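Local coordinates for protein projannalysin (Methanocaldococcus jannaschii, PDB 4JIX) that is the zymogen form of a minigluzincin, a minimal soluble zinc metallopeptidase that probably cleaves peptide bonds once activated, at residues K13-E18 against F60-L65; I68-L73 against N93-N98. The protein carries 1 engineered substitution. All coordinates share one frame; numbering follows the deposited sequence.

Contact 1 (K13-E18 against F60-L65); sequences KDIVNE and FDEELL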
loop_
_atom_site.group_PDB
_atom_site.type_symbol
_atom_site.label_atom_id
_atom_site.label_comp_id
_atom_site.label_asym_id
_atom_site.label_seq_id
_atom_site.Cartn_x
_atom_site.Cartn_y
_atom_site.Cartn_z
ATOM N N LYS A 13 -9.648 -4.604 -17.883
ATOM C CA LYS A 13 -11.027 -4.259 -18.251
ATOM C C LYS A 13 -12.010 -5.342 -17.781
ATOM O O LYS A 13 -13.099 -5.008 -17.323
ATOM C CB LYS A 13 -11.165 -4.019 -19.770
ATOM C CG LYS A 13 -10.097 -3.101 -20.397
ATOM C CD LYS A 13 -10.101 -1.648 -19.879
ATOM C CE LYS A 13 -8.769 -0.969 -20.109
ATOM N NZ LYS A 13 -8.859 0.505 -19.951
ATOM N N ASP A 14 -11.603 -6.630 -17.838
ATOM C CA ASP A 14 -12.424 -7.755 -17.378
ATOM C C ASP A 14 -12.595 -7.729 -15.858
ATOM O O ASP A 14 -13.688 -8.044 -15.376
ATOM C CB ASP A 14 -11.830 -9.103 -17.823
ATOM C CG ASP A 14 -11.804 -9.338 -19.325
ATOM O OD1 ASP A 14 -11.021 -10.209 -19.775
ATOM O OD2 ASP A 14 -12.600 -8.691 -20.046
ATOM N N ILE A 15 -11.528 -7.360 -15.101
ATOM C CA ILE A 15 -11.599 -7.256 -13.644
ATOM C C ILE A 15 -12.621 -6.155 -13.282
ATOM O O ILE A 15 -13.489 -6.370 -12.427
ATOM C CB ILE A 15 -10.206 -6.996 -12.982
ATOM C CG1 ILE A 15 -9.180 -8.120 -13.333
ATOM C CG2 ILE A 15 -10.354 -6.823 -11.460
ATOM C CD1 ILE A 15 -7.676 -7.810 -12.936
ATOM N N VAL A 16 -12.514 -4.982 -13.941
ATOM C CA VAL A 16 -13.415 -3.840 -13.725
ATOM C C VAL A 16 -14.871 -4.245 -14.027
ATOM O O VAL A 16 -15.737 -4.031 -13.177
ATOM C CB VAL A 16 -12.993 -2.575 -14.531
ATOM C CG1 VAL A 16 -14.004 -1.439 -14.347
ATOM C CG2 VAL A 16 -11.598 -2.104 -14.122
ATOM N N ASN A 17 -15.131 -4.854 -15.207
ATOM C CA ASN A 17 -16.483 -5.226 -15.632
ATOM C C ASN A 17 -17.143 -6.237 -14.689
ATOM O O ASN A 17 -18.329 -6.097 -14.409
ATOM C CB ASN A 17 -16.494 -5.736 -17.084
ATOM C CG ASN A 17 -16.226 -4.620 -18.070
ATOM O OD1 ASN A 17 -16.345 -3.439 -17.756
ATOM N ND2 ASN A 17 -15.831 -4.952 -19.275
ATOM N N GLU A 18 -16.373 -7.199 -14.155
ATOM C CA GLU A 18 -16.868 -8.201 -13.211
ATOM C C GLU A 18 -17.357 -7.537 -11.907
ATOM O O GLU A 18 -18.380 -7.944 -11.358
ATOM C CB GLU A 18 -15.772 -9.236 -12.911
ATOM C CG GLU A 18 -15.659 -10.314 -13.980
ATOM C CD GLU A 18 -14.445 -11.228 -13.918
ATOM O OE1 GLU A 18 -13.642 -11.106 -12.964
ATOM O OE2 GLU A 18 -14.296 -12.068 -14.836
ATOM N N PHE A 60 0.802 -6.068 -10.080
ATOM C CA PHE A 60 0.090 -6.648 -8.928
ATOM C C PHE A 60 -0.760 -7.833 -9.348
ATOM O O PHE A 60 -1.332 -7.809 -10.437
ATOM C CB PHE A 60 -0.813 -5.601 -8.247
ATOM C CG PHE A 60 -0.178 -4.658 -7.246
ATOM C CD1 PHE A 60 -0.930 -4.108 -6.217
ATOM C CD2 PHE A 60 1.156 -4.275 -7.367
ATOM C CE1 PHE A 60 -0.355 -3.219 -5.306
ATOM C CE2 PHE A 60 1.725 -3.369 -6.469
ATOM C CZ PHE A 60 0.965 -2.847 -5.446
ATOM N N ASP A 61 -0.897 -8.838 -8.457
ATOM C CA ASP A 61 -1.742 -10.018 -8.686
ATOM C C ASP A 61 -3.225 -9.602 -8.774
ATOM O O ASP A 61 -3.604 -8.546 -8.273
ATOM C CB ASP A 61 -1.543 -11.054 -7.560
ATOM C CG ASP A 61 -0.187 -11.753 -7.585
ATOM O OD1 ASP A 61 0.371 -11.948 -8.700
ATOM O OD2 ASP A 61 0.297 -12.152 -6.497
ATOM N N GLU A 62 -4.051 -10.446 -9.381
ATOM C CA GLU A 62 -5.478 -10.188 -9.569
ATOM C C GLU A 62 -6.196 -9.893 -8.258
ATOM O O GLU A 62 -7.033 -9.007 -8.235
ATOM C CB GLU A 62 -6.147 -11.387 -10.244
ATOM C CG GLU A 62 -7.511 -11.029 -10.812
ATOM C CD GLU A 62 -8.207 -12.185 -11.492
ATOM O OE1 GLU A 62 -7.513 -13.032 -12.104
ATOM O OE2 GLU A 62 -9.456 -12.241 -11.407
ATOM N N GLU A 63 -5.920 -10.672 -7.202
ATOM C CA GLU A 63 -6.536 -10.474 -5.895
ATOM C C GLU A 63 -6.349 -9.014 -5.403
ATOM O O GLU A 63 -7.318 -8.412 -4.923
ATOM C CB GLU A 63 -5.954 -11.454 -4.869
ATOM C CG GLU A 63 -6.393 -11.137 -3.443
ATOM C CD GLU A 63 -5.723 -11.940 -2.350
ATOM O OE1 GLU A 63 -6.449 -12.654 -1.626
ATOM O OE2 GLU A 63 -4.480 -11.862 -2.216
ATOM N N LEU A 64 -5.125 -8.444 -5.548
ATOM C CA LEU A 64 -4.878 -7.062 -5.097
ATOM C C LEU A 64 -5.568 -6.067 -6.002
ATOM O O LEU A 64 -6.155 -5.114 -5.503
ATOM C CB LEU A 64 -3.371 -6.727 -4.989
ATOM C CG LEU A 64 -2.465 -7.709 -4.219
ATOM C CD1 LEU A 64 -1.083 -7.109 -4.017
ATOM C CD2 LEU A 64 -3.066 -8.117 -2.856
ATOM N N LEU A 65 -5.537 -6.293 -7.318
ATOM C CA LEU A 65 -6.194 -5.388 -8.280
ATOM C C LEU A 65 -7.708 -5.358 -8.070
ATOM O O LEU A 65 -8.302 -4.291 -8.126
ATOM C CB LEU A 65 -5.875 -5.788 -9.735
ATOM C CG LEU A 65 -4.410 -5.639 -10.166
ATOM C CD1 LEU A 65 -4.197 -6.211 -11.559
ATOM C CD2 LEU A 65 -3.941 -4.167 -10.103
#
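Helix 62-78, which carries the zinc-binding HExxH motif of this minigluzincin, is met near its N-terminal end by helix 12-22, where Ile15 packs against Glu62 and Leu65. The two segments keep a side chain's distance, with Ile15 CA and Leu65 CA 7.8 Å apart, and between residues 13-18 and 60-65 the contact rests largely on one isoleucine branch. Ile15 CG1 stands anti to the carbonyl carbon (chi1 -58°), and an extended second torsion carries its methyl outward. That methyl, CD1, lies 3.9 Å from Glu62 CG. On the Leu65 side the two side chains cross at about a right angle, Ile15 CD1 coming 4.1 Å from Leu65 CD1 and 4.2 Å from Leu65 CB. A buried apolar contact results, with no hydrogen bond between the segments.

Glu62 plays two parts. The middle of its chain offers CG to the isoleucine, while the extended remainder carries the carboxylate on to a salt bridge with Lys10. The same lysine also pairs with Glu18 of helix 12-22, so its charge probably eases the proximity of the two acids. Helix 54-59 and the turn at Phe60 precede this end of helix 62-78, whose first turn includes the backbone hydrogen bond from Leu65 N to Asp61 O, 3.1 Å. The two carboxylates themselves remain apart, Glu18 OE1 lying 4.6 Å from Glu62 OE2.

Contact 2 (I68-L73 against N93-N98); sequences IILHEL and NYFSKN. With ZN (zinc ion), chain C.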
loop_
_atom_site.group_PDB
_atom_site.type_symbol
_atom_site.label_atom_id
_atom_site.label_comp_id
_atom_site.label_asym_id
_atom_site.label_seq_id
_atom_site.Cartn_x
_atom_site.Cartn_y
_atom_site.Cartn_z
ATOM N N ILE A 68 -8.593 -3.286 -4.858
ATOM C CA ILE A 68 -8.337 -1.863 -5.105
ATOM C C ILE A 68 -9.503 -1.267 -5.922
ATOM O O ILE A 68 -10.031 -0.220 -5.553
ATOM C CB ILE A 68 -6.962 -1.697 -5.830
ATOM C CG1 ILE A 68 -5.769 -1.945 -4.864
ATOM C CG2 ILE A 68 -6.828 -0.337 -6.522
ATOM C CD1 ILE A 68 -4.395 -2.254 -5.640
ATOM N N ILE A 69 -9.877 -1.933 -7.029
ATOM C CA ILE A 69 -10.963 -1.493 -7.911
ATOM C C ILE A 69 -12.288 -1.551 -7.146
ATOM O O ILE A 69 -13.089 -0.623 -7.270
ATOM C CB ILE A 69 -11.003 -2.318 -9.228
ATOM C CG1 ILE A 69 -9.727 -2.077 -10.073
ATOM C CG2 ILE A 69 -12.268 -1.994 -10.057
ATOM C CD1 ILE A 69 -9.425 -3.201 -11.122
ATOM N N LEU A 70 -12.525 -2.643 -6.372
ATOM C CA LEU A 70 -13.722 -2.807 -5.539
ATOM C C LEU A 70 -13.865 -1.622 -4.584
ATOM O O LEU A 70 -14.965 -1.096 -4.444
ATOM C CB LEU A 70 -13.668 -4.120 -4.735
ATOM C CG LEU A 70 -14.862 -4.440 -3.811
ATOM C CD1 LEU A 70 -16.174 -4.707 -4.602
ATOM C CD2 LEU A 70 -14.545 -5.629 -2.895
ATOM N N HIS A 71 -12.765 -1.197 -3.947
ATOM C CA HIS A 71 -12.798 -0.043 -3.038
ATOM C C HIS A 71 -13.351 1.204 -3.760
ATOM O O HIS A 71 -14.277 1.837 -3.263
ATOM C CB HIS A 71 -11.393 0.267 -2.458
ATOM C CG HIS A 71 -11.408 1.395 -1.459
ATOM N ND1 HIS A 71 -11.453 1.154 -0.099
ATOM C CD2 HIS A 71 -11.431 2.732 -1.668
ATOM C CE1 HIS A 71 -11.459 2.348 0.482
ATOM N NE2 HIS A 71 -11.486 3.333 -0.427
ATOM N N GLU A 72 -12.777 1.552 -4.917
ATOM C CA GLU A 72 -13.212 2.754 -5.652
ATOM C C GLU A 72 -14.659 2.681 -6.119
ATOM O O GLU A 72 -15.357 3.699 -6.143
ATOM C CB GLU A 72 -12.339 2.979 -6.897
ATOM C CG GLU A 72 -10.845 2.922 -6.646
ATOM C CD GLU A 72 -10.332 3.930 -5.647
ATOM O OE1 GLU A 72 -11.029 4.935 -5.387
ATOM O OE2 GLU A 72 -9.246 3.682 -5.083
ATOM N N LEU A 73 -15.073 1.491 -6.576
ATOM C CA LEU A 73 -16.390 1.329 -7.152
ATOM C C LEU A 73 -17.473 1.238 -6.081
ATOM O O LEU A 73 -18.601 1.628 -6.371
ATOM C CB LEU A 73 -16.429 0.167 -8.162
ATOM C CG LEU A 73 -15.581 0.405 -9.450
ATOM C CD1 LEU A 73 -15.733 -0.734 -10.435
ATOM C CD2 LEU A 73 -15.943 1.747 -10.152
ATOM N N ASN A 93 -20.044 -7.848 1.850
ATOM C CA ASN A 93 -20.611 -8.847 0.941
ATOM C C ASN A 93 -19.477 -9.553 0.185
ATOM O O ASN A 93 -19.715 -10.556 -0.477
ATOM C CB ASN A 93 -21.596 -8.195 -0.049
ATOM C CG ASN A 93 -22.876 -7.689 0.572
ATOM O OD1 ASN A 93 -23.440 -8.287 1.496
ATOM N ND2 ASN A 93 -23.394 -6.599 0.043
ATOM N N TYR A 94 -18.251 -9.014 0.284
ATOM C CA TYR A 94 -17.074 -9.535 -0.399
ATOM C C TYR A 94 -16.044 -10.082 0.569
ATOM O O TYR A 94 -15.509 -11.155 0.319
ATOM C CB TYR A 94 -16.424 -8.428 -1.259
ATOM C CG TYR A 94 -17.327 -7.962 -2.376
ATOM C CD1 TYR A 94 -17.281 -8.560 -3.633
ATOM C CD2 TYR A 94 -18.286 -6.975 -2.157
ATOM C CE1 TYR A 94 -18.145 -8.165 -4.655
ATOM C CE2 TYR A 94 -19.172 -6.590 -3.163
ATOM C CZ TYR A 94 -19.091 -7.181 -4.413
ATOM O OH TYR A 94 -19.950 -6.783 -5.409
ATOM N N PHE A 95 -15.717 -9.314 1.630
ATOM C CA PHE A 95 -14.674 -9.680 2.581
ATOM C C PHE A 95 -14.988 -9.277 4.007
ATOM O O PHE A 95 -15.479 -8.175 4.252
ATOM C CB PHE A 95 -13.338 -8.999 2.190
ATOM C CG PHE A 95 -12.859 -9.243 0.781
ATOM C CD1 PHE A 95 -12.317 -10.476 0.416
ATOM C CD2 PHE A 95 -12.940 -8.241 -0.180
ATOM C CE1 PHE A 95 -11.903 -10.712 -0.900
ATOM C CE2 PHE A 95 -12.526 -8.475 -1.497
ATOM C CZ PHE A 95 -12.013 -9.710 -1.849
ATOM N N SER A 96 -14.612 -10.146 4.958
ATOM C CA SER A 96 -14.683 -9.863 6.391
ATOM C C SER A 96 -13.603 -8.831 6.728
ATOM O O SER A 96 -12.721 -8.573 5.891
ATOM C CB SER A 96 -14.458 -11.145 7.193
ATOM O OG SER A 96 -13.104 -11.543 7.048
ATOM N N LYS A 97 -13.661 -8.242 7.933
ATOM C CA LYS A 97 -12.665 -7.261 8.377
ATOM C C LYS A 97 -11.253 -7.891 8.355
ATOM O O LYS A 97 -10.328 -7.260 7.861
ATOM C CB LYS A 97 -13.019 -6.698 9.775
ATOM C CG LYS A 97 -11.936 -5.817 10.437
ATOM C CD LYS A 97 -11.605 -4.526 9.654
ATOM C CE LYS A 97 -10.666 -3.618 10.414
ATOM N NZ LYS A 97 -10.333 -2.389 9.636
ATOM N N ASN A 98 -11.113 -9.138 8.835
ATOM C CA ASN A 98 -9.837 -9.862 8.866
ATOM C C ASN A 98 -9.264 -10.069 7.465
ATOM O O ASN A 98 -8.073 -9.844 7.273
ATOM C CB ASN A 98 -9.981 -11.198 9.590
ATOM C CG ASN A 98 -10.143 -11.040 11.092
ATOM O OD1 ASN A 98 -9.867 -9.985 11.683
ATOM N ND2 ASN A 98 -10.613 -12.084 11.746
HETATM ZN ZN ZN C . -11.833 5.353 -0.056
HETATM O O HOH W 1 -9.795 5.548 0.699
#
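Leu70, on the zinc-binding helix 62-78, drives its forked end against Tyr94 and Phe95 in the link that leads to helix 97-111. Its CD1 sits over the centre of the Tyr94 ring, 3.7 Å from the centroid and only 7° off the normal, a CH-pi contact. The other methyl, CD2, lies against the CB-CG end of the tyrosine, 3.7 Å from Tyr94 CG, and also meets the edge of Phe95, 3.8 Å from its CE2. With CG anti to the backbone N (chi1 -180°), the leucine reaches away from its helix and serves both rings. An alanine in place of Tyr94 would probably leave Leu70 CD1 without its aromatic face and Ser22 without its hydroxyl partner.

On the solvent side, Asn93 before the two rings and Lys97 and Asn98 in the first turn of helix 97-111 are exposed. The next residue after Leu70, His71, binds zinc through NE2 at 2.1 Å, together with His75 and His83, and Ile112 of the second subunit packs on it. No hydrogen bond joins the two segments, so apolar packing and the CH-pi contact hold them together, and the polar end of Tyr94 is hydrogen-bonded to Ser22 instead.

From the N terminus, helix 12-22 comes first, and contact 1 brings it against the start of helix 62-78, closing a loop that holds all three strands and helix 54-59. Contact 2 opens only afterwards: it closes a shorter loop, which carries helix 85-91 and the zinc ligand His83, by laying the approach to helix 97-111 on the middle of helix 62-78. The two loops therefore run in series, neither enclosing nor crossing the other. Helix 62-78 is their common member. Ile69, the neighbour of Leu70, links segment 68-73 to contact 1, its CD1 lying 3.8 Å from Ile15 CG2. Helix 12-22 and strand 49-53 meet on Ile69, while the approach to helix 97-111 packs on Leu70.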